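Local structure of JSC1_58120g3 ([Leptolyngbya] sp. JSC-1, 6XHH) at residues E28-F33 with S55-W60; Q3-V8 with L163-D168; S20-T25 with F51-E56; I35-I40 with S123-S128. The protein probably acts as a photosensor, a far-red cyanobacteriochrome whose GAF domain binds a verdin-type bilin and absorbs far-red light in its dark state. All coordinates share one frame; numbering follows the deposited sequence.

Contact 1: E28-F33 with S55-W60. With EDO (1,2-ethanediol), chain E.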
# COMPACT_ATOMS: atom_id res chain seq x y z
N GLU A 28 -1.44 6.25 11.42
CA GLU A 28 -2.41 7.29 11.08
C GLU A 28 -3.31 6.86 9.93
O GLU A 28 -4.52 7.11 9.95
CB GLU A 28 -1.69 8.59 10.76
CG GLU A 28 -0.97 9.20 11.93
CD GLU A 28 -1.85 9.31 13.15
OE1 GLU A 28 -3.03 9.70 13.00
OE2 GLU A 28 -1.35 9.02 14.26
N VAL A 29 -2.74 6.23 8.90
CA VAL A 29 -3.56 5.74 7.80
C VAL A 29 -4.54 4.68 8.28
O VAL A 29 -5.71 4.66 7.86
CB VAL A 29 -2.68 5.23 6.65
CG1 VAL A 29 -3.55 4.54 5.60
CG2 VAL A 29 -1.90 6.38 6.03
N ARG A 30 -4.09 3.76 9.15
CA ARG A 30 -4.98 2.71 9.64
C ARG A 30 -6.16 3.28 10.42
O ARG A 30 -7.31 2.88 10.22
CB ARG A 30 -4.21 1.70 10.50
CG ARG A 30 -4.95 0.36 10.64
CD ARG A 30 -4.67 -0.37 11.97
NE ARG A 30 -4.86 0.51 13.12
CZ ARG A 30 -6.05 0.88 13.60
NH1 ARG A 30 -6.10 1.70 14.65
NH2 ARG A 30 -7.18 0.46 13.04
N ARG A 31 -5.87 4.23 11.32
CA ARG A 31 -6.92 4.91 12.09
C ARG A 31 -7.89 5.65 11.17
O ARG A 31 -9.12 5.55 11.32
CB ARG A 31 -6.25 5.89 13.06
CG ARG A 31 -7.19 6.63 14.01
CD ARG A 31 -6.40 7.58 14.94
NE ARG A 31 -6.40 8.96 14.46
CZ ARG A 31 -7.05 9.96 15.06
NH1 ARG A 31 -7.76 9.73 16.15
NH2 ARG A 31 -7.00 11.19 14.55
N LEU A 32 -7.35 6.41 10.22
CA LEU A 32 -8.17 7.19 9.30
C LEU A 32 -9.15 6.31 8.53
O LEU A 32 -10.34 6.61 8.43
CB LEU A 32 -7.26 7.94 8.33
CG LEU A 32 -7.93 8.76 7.24
CD1 LEU A 32 -8.76 9.87 7.87
CD2 LEU A 32 -6.88 9.35 6.30
N PHE A 33 -8.66 5.20 7.98
CA PHE A 33 -9.49 4.30 7.20
C PHE A 33 -10.31 3.33 8.04
O PHE A 33 -11.18 2.64 7.50
CB PHE A 33 -8.62 3.50 6.22
CG PHE A 33 -8.14 4.31 5.03
CD1 PHE A 33 -8.57 5.61 4.81
CD2 PHE A 33 -7.26 3.76 4.11
CE1 PHE A 33 -8.14 6.35 3.71
CE2 PHE A 33 -6.82 4.50 3.00
CZ PHE A 33 -7.26 5.79 2.81
N SER A 55 1.02 -1.33 11.03
CA SER A 55 0.08 -1.02 12.10
C SER A 55 -1.08 -1.98 11.92
O SER A 55 -1.60 -2.12 10.81
CB SER A 55 -0.37 0.45 12.05
OG SER A 55 -1.53 0.68 12.84
N GLU A 56 -1.44 -2.70 12.98
CA GLU A 56 -2.46 -3.73 12.88
C GLU A 56 -3.49 -3.58 14.01
O GLU A 56 -3.17 -3.09 15.09
CB GLU A 56 -1.80 -5.12 12.88
CG GLU A 56 -2.74 -6.30 12.94
CD GLU A 56 -3.03 -6.74 14.37
OE1 GLU A 56 -2.08 -6.98 15.15
OE2 GLU A 56 -4.22 -6.82 14.72
N ALA A 57 -4.72 -4.01 13.73
CA ALA A 57 -5.81 -3.99 14.70
C ALA A 57 -6.67 -5.23 14.53
O ALA A 57 -7.10 -5.54 13.41
CB ALA A 57 -6.66 -2.73 14.54
N GLY A 58 -6.89 -5.96 15.62
CA GLY A 58 -7.78 -7.10 15.59
C GLY A 58 -7.13 -8.44 15.86
O GLY A 58 -7.76 -9.49 15.64
N GLY A 59 -5.87 -8.44 16.31
CA GLY A 59 -5.21 -9.68 16.70
C GLY A 59 -4.77 -10.56 15.55
O GLY A 59 -4.98 -11.77 15.55
N TRP A 60 -4.14 -9.95 14.56
CA TRP A 60 -3.63 -10.62 13.37
C TRP A 60 -2.15 -10.93 13.53
O TRP A 60 -1.47 -10.39 14.40
CB TRP A 60 -3.88 -9.72 12.15
CG TRP A 60 -5.32 -9.33 12.08
CD1 TRP A 60 -5.90 -8.19 12.59
CD2 TRP A 60 -6.37 -10.09 11.51
NE1 TRP A 60 -7.25 -8.21 12.35
CE2 TRP A 60 -7.57 -9.37 11.69
CE3 TRP A 60 -6.43 -11.33 10.86
CZ2 TRP A 60 -8.80 -9.83 11.23
CZ3 TRP A 60 -7.65 -11.79 10.40
CH2 TRP A 60 -8.82 -11.04 10.60
C1 EDO E . -14.56 0.13 6.96
O1 EDO E . -13.23 0.48 7.37
C2 EDO E . -15.22 -0.78 8.00
O2 EDO E . -14.97 -0.24 9.31
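Arg-30 leaves the helix with CG opposite its backbone N (chi1 -161°), then bends at chi3 (51°). Ser-55 likewise sets OG opposite its own backbone N, and these turns bring OG to the edge of the guanidinium, close to its plane. The bond from Arg-30 NE to Ser-55 OG is weak: 3.3 Å long and bent to 129°. Arg-30 CD lies about as near, 3.4 Å from Ser-55 OG, so the aliphatic part of the chain shares the contact. Ala-57 comes over one face of the guanidinium. Ala-57 CB sits 3.6 Å from Arg-30 NH2, displaced toward the rim of the group. NH2 has its stronger polar partner in Ile-35 O, which helps to fix the rotation of the guanidinium. On the strand side, Glu-56 turns away from the helix and folds back on the following loop. There Glu-56 OE2 receives Trp-60 N at 3.1 Å from above the carboxylate plane, and Gly-59 N more weakly. An ethanediol, probably from the crystallisation liquor, lies by Phe-33 O. The whole is a surface contact of helix-on-sheet packing in a GAF domain, with the C-terminal end of helix 18-33 laid beside the end of strand 49-56.

Contact 2: Q3-V8 with L163-D168; sequences QALNRV and LMRVAD
Asp-168 OD2 is gripped twice by Arg-165, the residue that also carries one edge of this contact. Arg-165 NE reaches Asp-168 OD2 at 2.9 Å, nearly straight at 171°, and NH2 adds a weak second bond. OD2 lies in the guanidinium plane, while NE meets Asp-168 OD2 on the anti side, 35° out of the carboxylate plane. The setting is the helical layer of the GAF domain. Helix 2-13 packs on helix 157-178 with the two short segments running nearly parallel, 24° apart and 10.5 Å between axes. The salt bridge stays within one helix turn and draws the polar end of Arg-165 away from helix 2-13. Bends at chi2 and chi3 carry it there, leaving the aliphatic root of the chain for packing. Leu-5 uses that root: Leu-5 CD2 rests on Arg-165 CB at 3.7 Å. The rest of the interface is apolar and buried. Leu-5 and Val-166 lie alongside, pointing opposite ways; Val-8 is set crosswise to Val-166. Beyond them, Val-166 also touches Thr-25 of helix 18-33 and Leu-144 of the sheet. A single methyl, Val-166 CG2, takes both partners, lying 3.9 Å from Leu-5 CD1 and 4.0 Å from Val-8 CG1.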
# COMPACT_ATOMS: atom_id res chain seq x y z
N GLN A 3 -8.00 17.78 4.30
CA GLN A 3 -7.93 17.96 5.74
C GLN A 3 -7.39 16.71 6.42
O GLN A 3 -6.50 16.80 7.28
CB GLN A 3 -9.31 18.32 6.30
CG GLN A 3 -10.13 19.27 5.42
CD GLN A 3 -10.81 18.59 4.24
OE1 GLN A 3 -11.75 17.81 4.40
NE2 GLN A 3 -10.33 18.88 3.03
N ALA A 4 -7.90 15.54 6.04
CA ALA A 4 -7.32 14.29 6.54
C ALA A 4 -5.85 14.17 6.14
O ALA A 4 -5.01 13.81 6.97
CB ALA A 4 -8.12 13.10 6.02
N LEU A 5 -5.53 14.49 4.88
CA LEU A 5 -4.13 14.43 4.45
C LEU A 5 -3.26 15.40 5.24
O LEU A 5 -2.16 15.04 5.66
CB LEU A 5 -4.02 14.74 2.96
CG LEU A 5 -2.60 14.79 2.38
CD1 LEU A 5 -1.90 13.44 2.56
CD2 LEU A 5 -2.70 15.12 0.90
N ASN A 6 -3.73 16.63 5.43
CA ASN A 6 -2.94 17.60 6.17
C ASN A 6 -2.67 17.12 7.59
O ASN A 6 -1.57 17.32 8.12
CB ASN A 6 -3.64 18.96 6.17
CG ASN A 6 -2.92 19.98 7.02
OD1 ASN A 6 -1.81 20.39 6.69
ND2 ASN A 6 -3.54 20.39 8.12
N ARG A 7 -3.65 16.46 8.19
CA ARG A 7 -3.47 15.87 9.52
C ARG A 7 -2.38 14.80 9.49
O ARG A 7 -1.52 14.75 10.37
CB ARG A 7 -4.79 15.28 10.01
CG ARG A 7 -4.79 14.91 11.48
CD ARG A 7 -6.01 14.07 11.83
NE ARG A 7 -5.83 12.67 11.47
CZ ARG A 7 -5.11 11.80 12.17
NH1 ARG A 7 -4.49 12.20 13.28
NH2 ARG A 7 -5.01 10.54 11.77
N VAL A 8 -2.42 13.92 8.49
CA VAL A 8 -1.41 12.87 8.37
C VAL A 8 -0.03 13.48 8.21
O VAL A 8 0.93 13.08 8.89
CB VAL A 8 -1.75 11.92 7.21
CG1 VAL A 8 -0.67 10.87 7.03
CG2 VAL A 8 -3.10 11.25 7.42
N LEU A 163 -4.01 7.75 -0.34
CA LEU A 163 -2.92 6.80 -0.11
C LEU A 163 -1.71 7.15 -0.95
O LEU A 163 -0.57 7.04 -0.48
CB LEU A 163 -3.39 5.38 -0.45
CG LEU A 163 -4.04 4.51 0.63
CD1 LEU A 163 -4.40 3.15 0.05
CD2 LEU A 163 -3.14 4.33 1.85
N MET A 164 -1.94 7.56 -2.20
CA MET A 164 -0.83 7.92 -3.08
C MET A 164 -0.12 9.18 -2.59
O MET A 164 1.10 9.27 -2.71
CB MET A 164 -1.34 8.10 -4.51
CG MET A 164 -1.89 6.80 -5.12
SD MET A 164 -2.63 6.95 -6.77
CE MET A 164 -1.21 7.45 -7.74
N ARG A 165 -0.86 10.13 -2.02
CA ARG A 165 -0.22 11.33 -1.48
C ARG A 165 0.58 11.02 -0.23
O ARG A 165 1.65 11.59 -0.01
CB ARG A 165 -1.26 12.41 -1.18
CG ARG A 165 -2.02 12.92 -2.39
CD ARG A 165 -1.11 13.58 -3.40
NE ARG A 165 -0.49 12.62 -4.31
CZ ARG A 165 -1.16 11.92 -5.23
NH1 ARG A 165 -2.47 12.05 -5.36
NH2 ARG A 165 -0.50 11.07 -6.01
N VAL A 166 0.06 10.12 0.61
CA VAL A 166 0.81 9.69 1.79
C VAL A 166 2.09 8.97 1.36
O VAL A 166 3.17 9.21 1.92
CB VAL A 166 -0.07 8.80 2.67
CG1 VAL A 166 0.75 8.20 3.80
CG2 VAL A 166 -1.23 9.62 3.24
N ALA A 167 1.99 8.11 0.35
CA ALA A 167 3.19 7.44 -0.15
C ALA A 167 4.18 8.46 -0.72
O ALA A 167 5.40 8.29 -0.57
CB ALA A 167 2.79 6.40 -1.21
N ASP A 168 3.68 9.51 -1.36
CA ASP A 168 4.54 10.60 -1.78
C ASP A 168 5.33 11.17 -0.60
O ASP A 168 6.54 11.38 -0.69
CB ASP A 168 3.70 11.70 -2.44
CG ASP A 168 3.25 11.35 -3.84
OD1 ASP A 168 3.78 10.39 -4.43
OD2 ASP A 168 2.35 12.06 -4.35

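Contact 3: S20-T25 with F51-E56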
# COMPACT_ATOMS: atom_id res chain seq x y z
N SER A 20 10.42 6.34 13.01
CA SER A 20 9.24 6.96 13.61
C SER A 20 8.27 7.43 12.54
O SER A 20 7.05 7.33 12.71
CB SER A 20 9.66 8.13 14.51
OG SER A 20 10.37 7.67 15.65
N ILE A 21 8.79 7.97 11.43
CA ILE A 21 7.94 8.41 10.32
C ILE A 21 7.13 7.24 9.78
O ILE A 21 5.92 7.35 9.55
CB ILE A 21 8.80 9.05 9.22
CG1 ILE A 21 9.40 10.36 9.74
CG2 ILE A 21 7.98 9.29 7.96
CD1 ILE A 21 10.20 11.13 8.72
N PHE A 22 7.79 6.10 9.56
CA PHE A 22 7.11 4.91 9.06
C PHE A 22 6.02 4.46 10.03
O PHE A 22 4.89 4.15 9.61
CB PHE A 22 8.10 3.77 8.85
CG PHE A 22 8.91 3.90 7.60
CD1 PHE A 22 8.90 5.07 6.86
CD2 PHE A 22 9.70 2.83 7.18
CE1 PHE A 22 9.66 5.16 5.70
CE2 PHE A 22 10.44 2.92 6.03
CZ PHE A 22 10.44 4.09 5.30
N SER A 23 6.33 4.40 11.32
CA SER A 23 5.36 3.90 12.29
C SER A 23 4.18 4.84 12.41
O SER A 23 3.02 4.41 12.41
CB SER A 23 6.03 3.71 13.65
OG SER A 23 6.95 2.63 13.61
N THR A 24 4.45 6.14 12.52
CA THR A 24 3.37 7.13 12.56
C THR A 24 2.50 7.06 11.32
O THR A 24 1.28 7.17 11.40
CB THR A 24 3.98 8.52 12.72
OG1 THR A 24 4.73 8.57 13.93
CG2 THR A 24 2.90 9.58 12.75
N THR A 25 3.13 6.90 10.15
CA THR A 25 2.37 6.84 8.90
C THR A 25 1.41 5.66 8.88
O THR A 25 0.21 5.83 8.62
CB THR A 25 3.33 6.78 7.71
OG1 THR A 25 4.13 7.98 7.70
CG2 THR A 25 2.56 6.69 6.43
N PHE A 51 8.41 -6.80 4.43
CA PHE A 51 7.61 -5.89 5.26
C PHE A 51 8.51 -5.18 6.27
O PHE A 51 9.14 -5.83 7.12
CB PHE A 51 6.52 -6.68 5.98
CG PHE A 51 5.48 -7.25 5.08
CD1 PHE A 51 4.39 -6.48 4.69
CD2 PHE A 51 5.58 -8.55 4.62
CE1 PHE A 51 3.41 -7.00 3.86
CE2 PHE A 51 4.62 -9.08 3.77
CZ PHE A 51 3.53 -8.32 3.40
N ILE A 52 8.52 -3.85 6.23
CA ILE A 52 9.38 -3.05 7.11
C ILE A 52 8.63 -2.55 8.34
O ILE A 52 9.17 -2.57 9.44
CB ILE A 52 9.97 -1.86 6.31
CG1 ILE A 52 10.69 -2.38 5.08
CG2 ILE A 52 10.88 -1.02 7.21
CD1 ILE A 52 11.79 -3.34 5.39
N THR A 53 7.41 -2.05 8.15
CA THR A 53 6.63 -1.44 9.21
C THR A 53 5.17 -1.78 9.02
O THR A 53 4.68 -1.92 7.89
CB THR A 53 6.80 0.09 9.23
OG1 THR A 53 8.19 0.39 9.23
CG2 THR A 53 6.18 0.69 10.49
N GLU A 54 4.45 -1.90 10.13
CA GLU A 54 3.03 -2.19 10.05
C GLU A 54 2.31 -1.60 11.24
O GLU A 54 2.89 -1.37 12.30
CB GLU A 54 2.80 -3.70 9.97
CG GLU A 54 3.00 -4.41 11.30
CD GLU A 54 3.10 -5.92 11.15
OE1 GLU A 54 4.06 -6.52 11.68
OE2 GLU A 54 2.22 -6.50 10.48
N SER A 55 1.02 -1.33 11.03
CA SER A 55 0.08 -1.02 12.10
C SER A 55 -1.08 -1.98 11.92
O SER A 55 -1.60 -2.12 10.81
CB SER A 55 -0.37 0.45 12.05
OG SER A 55 -1.53 0.68 12.84
N GLU A 56 -1.44 -2.70 12.98
CA GLU A 56 -2.46 -3.73 12.88
C GLU A 56 -3.49 -3.58 14.01
O GLU A 56 -3.17 -3.09 15.09
CB GLU A 56 -1.80 -5.12 12.88
CG GLU A 56 -2.74 -6.30 12.94
CD GLU A 56 -3.03 -6.74 14.37
OE1 GLU A 56 -2.08 -6.98 15.15
OE2 GLU A 56 -4.22 -6.82 14.72
O HOH W 1 3.29 1.34 13.51
O HOH W 2 9.03 1.70 11.58
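This is helix-on-strand packing, partly buried and finished by water, where helix 18-33 lies over strand 49-56 of the antiparallel sheet. The segments run in roughly the same direction, with axes 7.5 Å apart and an angle of 32° between them. Phe-22 and Thr-53 carry most of the contact, their side chains set crosswise. Thr-53 OG1 comes to 3.4 Å from Phe-22 CB and lies near the plane of the ring, at its edge. Ile-52 reaches the same ring edge, with Ile-52 CG2 4.0 Å from Phe-22 CD2. Two successive strand residues can lean toward the helix because Ile-52 and Thr-53 form a classic beta bulge opposite Ile-40, in the central sheet of the GAF domain. Phe-22 is further packed against Leu-170 and Ile-174 of helix 157-178. Thr-53 divides its two branches: at chi1 -51° its OG1 faces Phe-22, while Thr-53 CG2 touches Ser-23 OG at 3.8 Å. Two waters complete the contact. One water bonds both Ser-23 OG, at 3.1 Å, and Thr-53 OG1, at 2.8 Å. A second donates to two backbone carbonyls, Glu-54 O at 3.0 Å and, more loosely, Ser-23 O. Phe-51, just before the bulge, touches the bound bilin and makes edge-to-face contacts with Tyr-41 and Phe-124.

Contact 4: I35-I40 with S123-S128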
# COMPACT_ATOMS: atom_id res chain seq x y z
N ILE A 35 -9.31 0.49 9.38
CA ILE A 35 -9.07 -0.84 8.83
C ILE A 35 -8.12 -1.62 9.72
O ILE A 35 -7.66 -1.13 10.76
CB ILE A 35 -8.51 -0.76 7.40
CG1 ILE A 35 -7.21 0.07 7.36
CG2 ILE A 35 -9.58 -0.20 6.44
CD1 ILE A 35 -6.65 0.26 5.95
N GLU A 36 -7.79 -2.84 9.30
CA GLU A 36 -7.12 -3.78 10.18
C GLU A 36 -5.61 -3.85 9.99
O GLU A 36 -4.91 -4.29 10.91
CB GLU A 36 -7.74 -5.18 10.01
CG GLU A 36 -9.15 -5.21 10.62
CD GLU A 36 -10.08 -6.29 10.08
OE1 GLU A 36 -9.83 -6.92 9.03
OE2 GLU A 36 -11.12 -6.52 10.75
N ARG A 37 -5.08 -3.41 8.85
CA ARG A 37 -3.62 -3.38 8.70
C ARG A 37 -3.22 -2.38 7.64
O ARG A 37 -3.87 -2.29 6.61
CB ARG A 37 -3.06 -4.76 8.33
CG ARG A 37 -1.60 -4.90 8.69
CD ARG A 37 -0.93 -6.04 7.97
NE ARG A 37 -1.51 -7.36 8.25
CZ ARG A 37 -1.24 -8.11 9.31
NH1 ARG A 37 -0.39 -7.68 10.25
NH2 ARG A 37 -1.80 -9.31 9.43
N VAL A 38 -2.15 -1.65 7.91
CA VAL A 38 -1.44 -0.85 6.92
C VAL A 38 0.04 -1.19 7.04
O VAL A 38 0.58 -1.26 8.15
CB VAL A 38 -1.68 0.66 7.10
CG1 VAL A 38 -0.88 1.46 6.06
CG2 VAL A 38 -3.14 0.98 6.97
N THR A 39 0.70 -1.40 5.90
CA THR A 39 2.09 -1.82 5.88
C THR A 39 2.91 -0.94 4.95
O THR A 39 2.42 -0.42 3.94
CB THR A 39 2.26 -3.28 5.40
OG1 THR A 39 1.77 -3.42 4.05
CG2 THR A 39 1.52 -4.24 6.29
N ILE A 40 4.19 -0.83 5.28
CA ILE A 40 5.21 -0.32 4.39
C ILE A 40 6.13 -1.47 4.05
O ILE A 40 6.66 -2.15 4.94
CB ILE A 40 5.99 0.85 5.02
CG1 ILE A 40 5.06 2.05 5.22
CG2 ILE A 40 7.17 1.25 4.14
CD1 ILE A 40 5.58 3.08 6.22
N SER A 123 -2.21 -15.98 2.41
CA SER A 123 -1.12 -16.31 3.33
C SER A 123 -0.74 -15.14 4.23
O SER A 123 -0.14 -15.35 5.29
CB SER A 123 0.12 -16.78 2.55
OG SER A 123 0.93 -15.70 2.13
N PHE A 124 -1.08 -13.91 3.83
CA PHE A 124 -0.85 -12.74 4.66
C PHE A 124 -2.12 -12.27 5.36
O PHE A 124 -2.12 -11.19 5.96
CB PHE A 124 -0.24 -11.62 3.80
CG PHE A 124 1.14 -11.96 3.29
CD1 PHE A 124 2.18 -12.18 4.18
CD2 PHE A 124 1.38 -12.08 1.93
CE1 PHE A 124 3.44 -12.50 3.72
CE2 PHE A 124 2.65 -12.41 1.47
CZ PHE A 124 3.67 -12.61 2.36
N GLU A 125 -3.18 -13.08 5.31
CA GLU A 125 -4.46 -12.85 5.99
C GLU A 125 -5.25 -11.69 5.39
O GLU A 125 -6.07 -11.07 6.08
CB GLU A 125 -4.26 -12.62 7.49
CG GLU A 125 -3.36 -13.64 8.13
CD GLU A 125 -3.43 -13.56 9.63
OE1 GLU A 125 -4.06 -14.44 10.23
OE2 GLU A 125 -2.87 -12.60 10.19
N VAL A 126 -5.05 -11.40 4.11
CA VAL A 126 -5.66 -10.24 3.45
C VAL A 126 -6.94 -10.67 2.75
O VAL A 126 -6.95 -11.69 2.05
CB VAL A 126 -4.67 -9.61 2.45
CG1 VAL A 126 -5.34 -8.48 1.65
CG2 VAL A 126 -3.41 -9.09 3.15
N LYS A 127 -8.03 -9.89 2.91
CA LYS A 127 -9.26 -10.09 2.13
C LYS A 127 -9.59 -8.92 1.21
O LYS A 127 -10.52 -9.03 0.40
CB LYS A 127 -10.45 -10.34 3.06
CG LYS A 127 -10.50 -11.77 3.61
CD LYS A 127 -11.80 -12.01 4.35
CE LYS A 127 -11.86 -13.42 4.91
NZ LYS A 127 -10.68 -13.68 5.78
N SER A 128 -8.85 -7.82 1.29
CA SER A 128 -9.12 -6.60 0.56
C SER A 128 -7.84 -5.78 0.58
O SER A 128 -7.18 -5.74 1.61
CB SER A 128 -10.28 -5.85 1.22
OG SER A 128 -10.46 -4.54 0.69
O HOH W 3 -2.94 -8.66 6.63
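Arg-37 and Glu-125 meet in a loose salt bridge, with Arg-37 NH2 3.5 Å from Glu-125 OE2. The carboxylate oxygen lies at the guanidinium edge, near its plane, and the two flat groups are turned 34° against each other. Glu-125 belongs to a Schellman motif: it is the C-prime residue, with positive phi (70°), where helix 115-123 of the GAF domain ends. The second link in the first shell is a water. It donates to Phe-124 O at 2.7 Å and lies beside Arg-37 NE, but the 2.5 Å between Arg-37 NE and the water is too short to trust in detail. Arg-37 gets here from strand 37-43 by a long reach, CG opposite the backbone N and the chain bent only at chi3 (-60°). The next shell holds both charges in place. Arg-37 NH1 is bonded to Arg-61 O and makes a salt bridge with Glu-54 OE2. Glu-125 OE2 accepts from Arg-61 N, so the backbone of one residue serves both partners. Trp-60 packs on both side chains. Glu-54 probably helps balance the buried arginine charge. Further out, the side chain of Phe-124 is about 6 Å from the bound mesobiliverdin (nearest atoms), and its ring meets Phe-51 edge-to-face. In the turn itself, Val-126 N bonds Leu-121 O and Glu-125 N bonds Glu-122 O.

In the fold
From the N terminus, helix 2-13 comes first. Contact 2 joins it to helix 157-178 and closes the longest loop, inside which the other three contacts nest. Helix 18-33 follows and packs on strand 49-56 twice, by its earlier part in contact 3 and by its last turns in contact 1. Both close the short loop through strand 37-43 and end on overlapping residues, Ser-55 and Glu-56. Strand 37-43 lies beside strand 49-56 in the sheet. Contact 4 ties it to the loop after helix 115-123, closing a longer loop of about 80 residues that crosses contacts 1 and 3. Arg-7 with Glu-28 bridges contacts 2 and 1. Together the contacts join the helical layer, the sheet and the loop near the bilin.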